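Local coordinates for protein acyl-coenzyme A oxidase acox-1.1 (Caenorhabditis elegans, PDB 5K3H) that catalyses the FAD-dependent desaturation of acyl-CoA side chains to trans-2-enoyl-CoA, with release of hydrogen peroxide, in the first step of peroxisomal beta-oxidation, at residues I348-E360 with T539-V551. Residues are numbered along the deposited sequence; the frame is centred on the assembly and turned at random.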
loop_
_atom_site.group_PDB
_atom_site.type_symbol
_atom_site.label_atom_id
_atom_site.label_comp_id
_atom_site.label_asym_id
_atom_site.label_seq_id
_atom_site.Cartn_x
_atom_site.Cartn_y
_atom_site.Cartn_z
ATOM N N ILE B 348 -6.024 -5.924 15.196
ATOM C CA ILE B 348 -6.986 -5.448 16.180
ATOM C C ILE B 348 -6.245 -5.057 17.444
ATOM O O ILE B 348 -6.450 -3.963 17.990
ATOM C CB ILE B 348 -8.058 -6.514 16.467
ATOM C CG1 ILE B 348 -8.723 -6.947 15.153
ATOM C CG2 ILE B 348 -9.057 -5.945 17.492
ATOM C CD1 ILE B 348 -9.771 -8.079 15.273
ATOM N N ALA B 349 -5.303 -5.908 17.866
ATOM C CA ALA B 349 -4.490 -5.627 19.046
ATOM C C ALA B 349 -3.750 -4.313 18.895
ATOM O O ALA B 349 -3.772 -3.484 19.806
ATOM C CB ALA B 349 -3.496 -6.772 19.291
ATOM N N ARG B 350 -3.107 -4.094 17.742
ATOM C CA ARG B 350 -2.376 -2.845 17.505
ATOM C C ARG B 350 -3.296 -1.630 17.564
ATOM O O ARG B 350 -2.854 -0.548 17.965
ATOM C CB ARG B 350 -1.659 -2.863 16.147
ATOM C CG ARG B 350 -0.470 -3.751 16.057
ATOM C CD ARG B 350 0.234 -3.697 14.683
ATOM N NE ARG B 350 1.461 -4.480 14.767
ATOM C CZ ARG B 350 2.361 -4.661 13.799
ATOM N NH1 ARG B 350 2.208 -4.115 12.593
ATOM N NH2 ARG B 350 3.427 -5.420 14.058
ATOM N N ALA B 351 -4.539 -1.739 17.074
ATOM C CA ALA B 351 -5.426 -0.565 17.098
ATOM C C ALA B 351 -5.727 -0.129 18.532
ATOM O O ALA B 351 -5.596 1.054 18.866
ATOM C CB ALA B 351 -6.728 -0.835 16.336
ATOM N N TYR B 352 -6.077 -1.082 19.403
ATOM C CA TYR B 352 -6.226 -0.799 20.829
ATOM C C TYR B 352 -4.905 -0.334 21.426
ATOM O O TYR B 352 -4.871 0.610 22.228
ATOM C CB TYR B 352 -6.732 -2.041 21.575
ATOM C CG TYR B 352 -8.241 -2.244 21.519
ATOM C CD1 TYR B 352 -8.836 -2.887 20.430
ATOM C CD2 TYR B 352 -9.068 -1.812 22.554
ATOM C CE1 TYR B 352 -10.208 -3.077 20.370
ATOM C CE2 TYR B 352 -10.417 -2.008 22.504
ATOM C CZ TYR B 352 -10.999 -2.638 21.408
ATOM O OH TYR B 352 -12.370 -2.834 21.339
ATOM N N ALA B 353 -3.800 -0.975 21.044
ATOM C CA ALA B 353 -2.505 -0.573 21.586
ATOM C C ALA B 353 -2.185 0.871 21.237
ATOM O O ALA B 353 -1.661 1.611 22.074
ATOM C CB ALA B 353 -1.397 -1.501 21.077
ATOM N N PHE B 354 -2.491 1.296 20.010
ATOM C CA PHE B 354 -2.216 2.678 19.626
ATOM C C PHE B 354 -3.126 3.644 20.370
ATOM O O PHE B 354 -2.679 4.699 20.817
ATOM C CB PHE B 354 -2.398 2.859 18.119
ATOM C CG PHE B 354 -1.463 2.038 17.279
ATOM C CD1 PHE B 354 -0.293 1.505 17.810
ATOM C CD2 PHE B 354 -1.781 1.752 15.957
ATOM C CE1 PHE B 354 0.554 0.726 17.020
ATOM C CE2 PHE B 354 -0.937 0.984 15.178
ATOM C CZ PHE B 354 0.233 0.480 15.705
ATOM N N GLN B 355 -4.409 3.301 20.514
ATOM C CA GLN B 355 -5.342 4.164 21.228
ATOM C C GLN B 355 -4.899 4.362 22.669
ATOM O O GLN B 355 -4.984 5.463 23.211
ATOM C CB GLN B 355 -6.754 3.556 21.164
ATOM C CG GLN B 355 -7.860 4.399 21.819
ATOM C CD GLN B 355 -8.283 5.609 20.950
ATOM O OE1 GLN B 355 -7.612 5.952 19.963
ATOM N NE2 GLN B 355 -9.403 6.244 21.315
ATOM N N PHE B 356 -4.419 3.301 23.306
ATOM C CA PHE B 356 -3.971 3.411 24.688
ATOM C C PHE B 356 -2.649 4.162 24.801
ATOM O O PHE B 356 -2.441 4.876 25.787
ATOM C CB PHE B 356 -3.890 2.016 25.309
ATOM C CG PHE B 356 -5.218 1.318 25.374
ATOM C CD1 PHE B 356 -6.399 2.059 25.464
ATOM C CD2 PHE B 356 -5.298 -0.069 25.340
ATOM C CE1 PHE B 356 -7.649 1.424 25.504
ATOM C CE2 PHE B 356 -6.527 -0.707 25.393
ATOM C CZ PHE B 356 -7.710 0.034 25.481
ATOM N N ALA B 357 -1.749 4.022 23.820
ATOM C CA ALA B 357 -0.503 4.796 23.827
ATOM C C ALA B 357 -0.767 6.288 23.615
ATOM O O ALA B 357 -0.176 7.137 24.288
ATOM C CB ALA B 357 0.443 4.275 22.750
ATOM N N GLY B 358 -1.649 6.627 22.678
ATOM C CA GLY B 358 -2.049 8.009 22.543
ATOM C C GLY B 358 -2.596 8.580 23.838
ATOM O O GLY B 358 -2.318 9.733 24.186
ATOM N N ALA B 359 -3.414 7.804 24.554
ATOM C CA ALA B 359 -3.924 8.312 25.823
ATOM C C ALA B 359 -2.784 8.605 26.798
ATOM O O ALA B 359 -2.796 9.634 27.488
ATOM C CB ALA B 359 -4.913 7.320 26.439
ATOM N N GLU B 360 -1.759 7.756 26.833
ATOM C CA GLU B 360 -0.677 8.006 27.781
ATOM C C GLU B 360 0.200 9.189 27.377
ATOM O O GLU B 360 0.642 9.956 28.243
ATOM C CB GLU B 360 0.181 6.764 27.956
ATOM C CG GLU B 360 -0.083 6.102 29.260
ATOM C CD GLU B 360 1.063 5.275 29.660
ATOM O OE1 GLU B 360 2.191 5.702 29.360
ATOM O OE2 GLU B 360 0.838 4.184 30.213
ATOM N N THR B 539 10.397 2.490 20.588
ATOM C CA THR B 539 9.034 2.971 20.414
ATOM C C THR B 539 8.030 1.833 20.585
ATOM O O THR B 539 7.024 1.992 21.283
ATOM C CB THR B 539 8.898 3.629 19.034
ATOM O OG1 THR B 539 9.854 4.694 18.919
ATOM C CG2 THR B 539 7.496 4.186 18.839
ATOM N N ARG B 540 8.317 0.666 19.991
ATOM C CA ARG B 540 7.459 -0.504 20.169
ATOM C C ARG B 540 7.421 -0.951 21.630
ATOM O O ARG B 540 6.376 -1.405 22.118
ATOM C CB ARG B 540 7.910 -1.641 19.245
ATOM C CG ARG B 540 7.768 -1.269 17.765
ATOM C CD ARG B 540 8.380 -2.271 16.803
ATOM N NE ARG B 540 7.577 -3.478 16.658
ATOM C CZ ARG B 540 7.808 -4.420 15.749
ATOM N NH1 ARG B 540 8.812 -4.297 14.905
ATOM N NH2 ARG B 540 7.037 -5.486 15.674
ATOM N N LEU B 541 8.549 -0.864 22.338
ATOM C CA LEU B 541 8.538 -1.206 23.759
ATOM C C LEU B 541 7.585 -0.305 24.543
ATOM O O LEU B 541 6.830 -0.784 25.400
ATOM C CB LEU B 541 9.954 -1.125 24.328
ATOM C CG LEU B 541 10.068 -0.980 25.848
ATOM C CD1 LEU B 541 9.577 -2.252 26.560
ATOM C CD2 LEU B 541 11.511 -0.655 26.216
ATOM N N PHE B 542 7.607 1.007 24.262
ATOM C CA PHE B 542 6.682 1.935 24.914
ATOM C C PHE B 542 5.234 1.543 24.670
ATOM O O PHE B 542 4.410 1.575 25.584
ATOM C CB PHE B 542 6.890 3.365 24.425
ATOM C CG PHE B 542 5.910 4.334 25.036
ATOM C CD1 PHE B 542 6.128 4.848 26.306
ATOM C CD2 PHE B 542 4.742 4.683 24.368
ATOM C CE1 PHE B 542 5.228 5.723 26.874
ATOM C CE2 PHE B 542 3.828 5.562 24.938
ATOM C CZ PHE B 542 4.070 6.085 26.187
ATOM N N ILE B 543 4.901 1.201 23.425
ATOM C CA ILE B 543 3.520 0.874 23.087
ATOM C C ILE B 543 3.039 -0.341 23.881
ATOM O O ILE B 543 1.938 -0.334 24.444
ATOM C CB ILE B 543 3.402 0.656 21.563
ATOM C CG1 ILE B 543 3.657 1.971 20.813
ATOM C CG2 ILE B 543 2.031 0.087 21.198
ATOM C CD1 ILE B 543 3.993 1.801 19.348
ATOM N N VAL B 544 3.868 -1.386 23.972
ATOM C CA VAL B 544 3.529 -2.560 24.780
ATOM C C VAL B 544 3.304 -2.174 26.242
ATOM O O VAL B 544 2.371 -2.662 26.888
ATOM C CB VAL B 544 4.620 -3.640 24.655
ATOM C CG1 VAL B 544 4.342 -4.767 25.642
ATOM C CG2 VAL B 544 4.738 -4.139 23.225
ATOM N N GLU B 545 4.192 -1.349 26.807
ATOM C CA GLU B 545 4.059 -1.006 28.227
ATOM C C GLU B 545 2.797 -0.186 28.494
ATOM O O GLU B 545 2.153 -0.352 29.540
ATOM C CB GLU B 545 5.292 -0.245 28.723
ATOM C CG GLU B 545 6.566 -1.070 28.775
ATOM C CD GLU B 545 7.667 -0.417 29.604
ATOM O OE1 GLU B 545 7.533 -0.334 30.844
ATOM O OE2 GLU B 545 8.681 0.008 29.021
ATOM N N ALA B 546 2.438 0.731 27.582
ATOM C CA ALA B 546 1.207 1.492 27.780
ATOM C C ALA B 546 -0.022 0.591 27.680
ATOM O O ALA B 546 -0.964 0.717 28.472
ATOM C CB ALA B 546 1.127 2.626 26.762
ATOM N N PHE B 547 0.000 -0.367 26.755
ATOM C CA PHE B 547 -1.087 -1.331 26.662
ATOM C C PHE B 547 -1.199 -2.141 27.951
ATOM O O PHE B 547 -2.299 -2.314 28.494
ATOM C CB PHE B 547 -0.858 -2.231 25.445
ATOM C CG PHE B 547 -2.076 -2.989 24.991
ATOM C CD1 PHE B 547 -3.264 -2.953 25.712
ATOM C CD2 PHE B 547 -2.002 -3.821 23.884
ATOM C CE1 PHE B 547 -4.374 -3.680 25.296
ATOM C CE2 PHE B 547 -3.112 -4.556 23.469
ATOM C CZ PHE B 547 -4.289 -4.490 24.171
ATOM N N ALA B 548 -0.071 -2.677 28.440
ATOM C CA ALA B 548 -0.097 -3.448 29.683
ATOM C C ALA B 548 -0.549 -2.592 30.862
ATOM O O ALA B 548 -1.337 -3.041 31.704
ATOM C CB ALA B 548 1.285 -4.044 29.958
ATOM N N ARG B 549 -0.077 -1.346 30.926
ATOM C CA ARG B 549 -0.485 -0.433 31.987
ATOM C C ARG B 549 -1.997 -0.269 32.012
ATOM O O ARG B 549 -2.629 -0.410 33.062
ATOM C CB ARG B 549 0.194 0.915 31.776
ATOM C CG ARG B 549 0.927 1.511 32.953
ATOM C CD ARG B 549 1.763 2.707 32.487
ATOM N NE ARG B 549 3.187 2.397 32.435
ATOM C CZ ARG B 549 3.954 2.481 31.353
ATOM N NH1 ARG B 549 3.453 2.878 30.193
ATOM N NH2 ARG B 549 5.241 2.170 31.443
ATOM N N ARG B 550 -2.600 -0.017 30.847
ATOM C CA ARG B 550 -4.047 0.184 30.785
ATOM C C ARG B 550 -4.806 -1.041 31.284
ATOM O O ARG B 550 -5.755 -0.910 32.075
ATOM C CB ARG B 550 -4.480 0.522 29.355
ATOM C CG ARG B 550 -5.991 0.518 29.143
ATOM C CD ARG B 550 -6.685 1.604 29.973
ATOM N NE ARG B 550 -6.342 2.910 29.435
ATOM C CZ ARG B 550 -7.132 3.642 28.661
ATOM N NH1 ARG B 550 -8.346 3.218 28.350
ATOM N NH2 ARG B 550 -6.704 4.804 28.197
ATOM N N VAL B 551 -4.377 -2.245 30.873
ATOM C CA VAL B 551 -5.101 -3.452 31.265
ATOM C C VAL B 551 -5.109 -3.614 32.777
ATOM O O VAL B 551 -6.131 -3.984 33.364
ATOM C CB VAL B 551 -4.499 -4.689 30.579
ATOM C CG1 VAL B 551 -5.102 -5.934 31.173
ATOM C CG2 VAL B 551 -4.770 -4.640 29.091
HETATM O O HOH W 1 -3.738 4.720 27.884
HETATM O O HOH W 2 -2.000 3.042 29.353
#
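Phe356 and Phe547 meet in an apolar seam between two helices that cross almost at a right angle (87°), their axes 8.3 Å apart. The rings are inclined to each other at 53°, and CD1 of Phe547 reaches the edge of the Phe356 ring, 3.5 Å from CD2. Phe547 lays one face over the backbone N of Ala353, while its CD2 touches Ala353 CB. Small residues permit this close approach: Ala353 CB also meets CG2 of Ile543, and the CA of Ala357 packs 4.0 Å from Ala546 CB.

Arg550 folds over Phe356. Its CG sits above the ring centre in a CH-pi contact, 3.8 Å from the centroid, and bends at chi2 and chi3 then fold the guanidinium over the CD1–CE1 side, its plane tilted 39° from the ring. Gln33 accepts a hydrogen bond from Arg550 NH1. Cutting Phe356 back to an alanine is likely to leave the Arg550 chain without its aromatic platform and to open a gap beside Phe547.

One set of polar contacts involves the partly exposed Glu360, Arg549 and Arg550. Arg549 NH1 forms a salt bridge with Glu360 OE2, an oxygen whose modelled position is less certain, and Arg549 NH2 pairs with Glu545. One water joins Phe356 O to Arg550 NH2. A separate cluster lies beyond Ile543, where Arg350 and Arg540 approach with NH2 groups 4.0 Å apart; Glu574 binds both, probably offsetting their like charges, and Glu400 and Asp577 add further acidic partners.

Through this crossing, helix 338-367 of the C-alpha1 region packs against helix 520-553 of the C-terminal region, joining the two helical parts characteristic of acyl-CoA oxidases; the arginine cluster lies near His396 and Arg536, which bind the ATP shared between dimer partners.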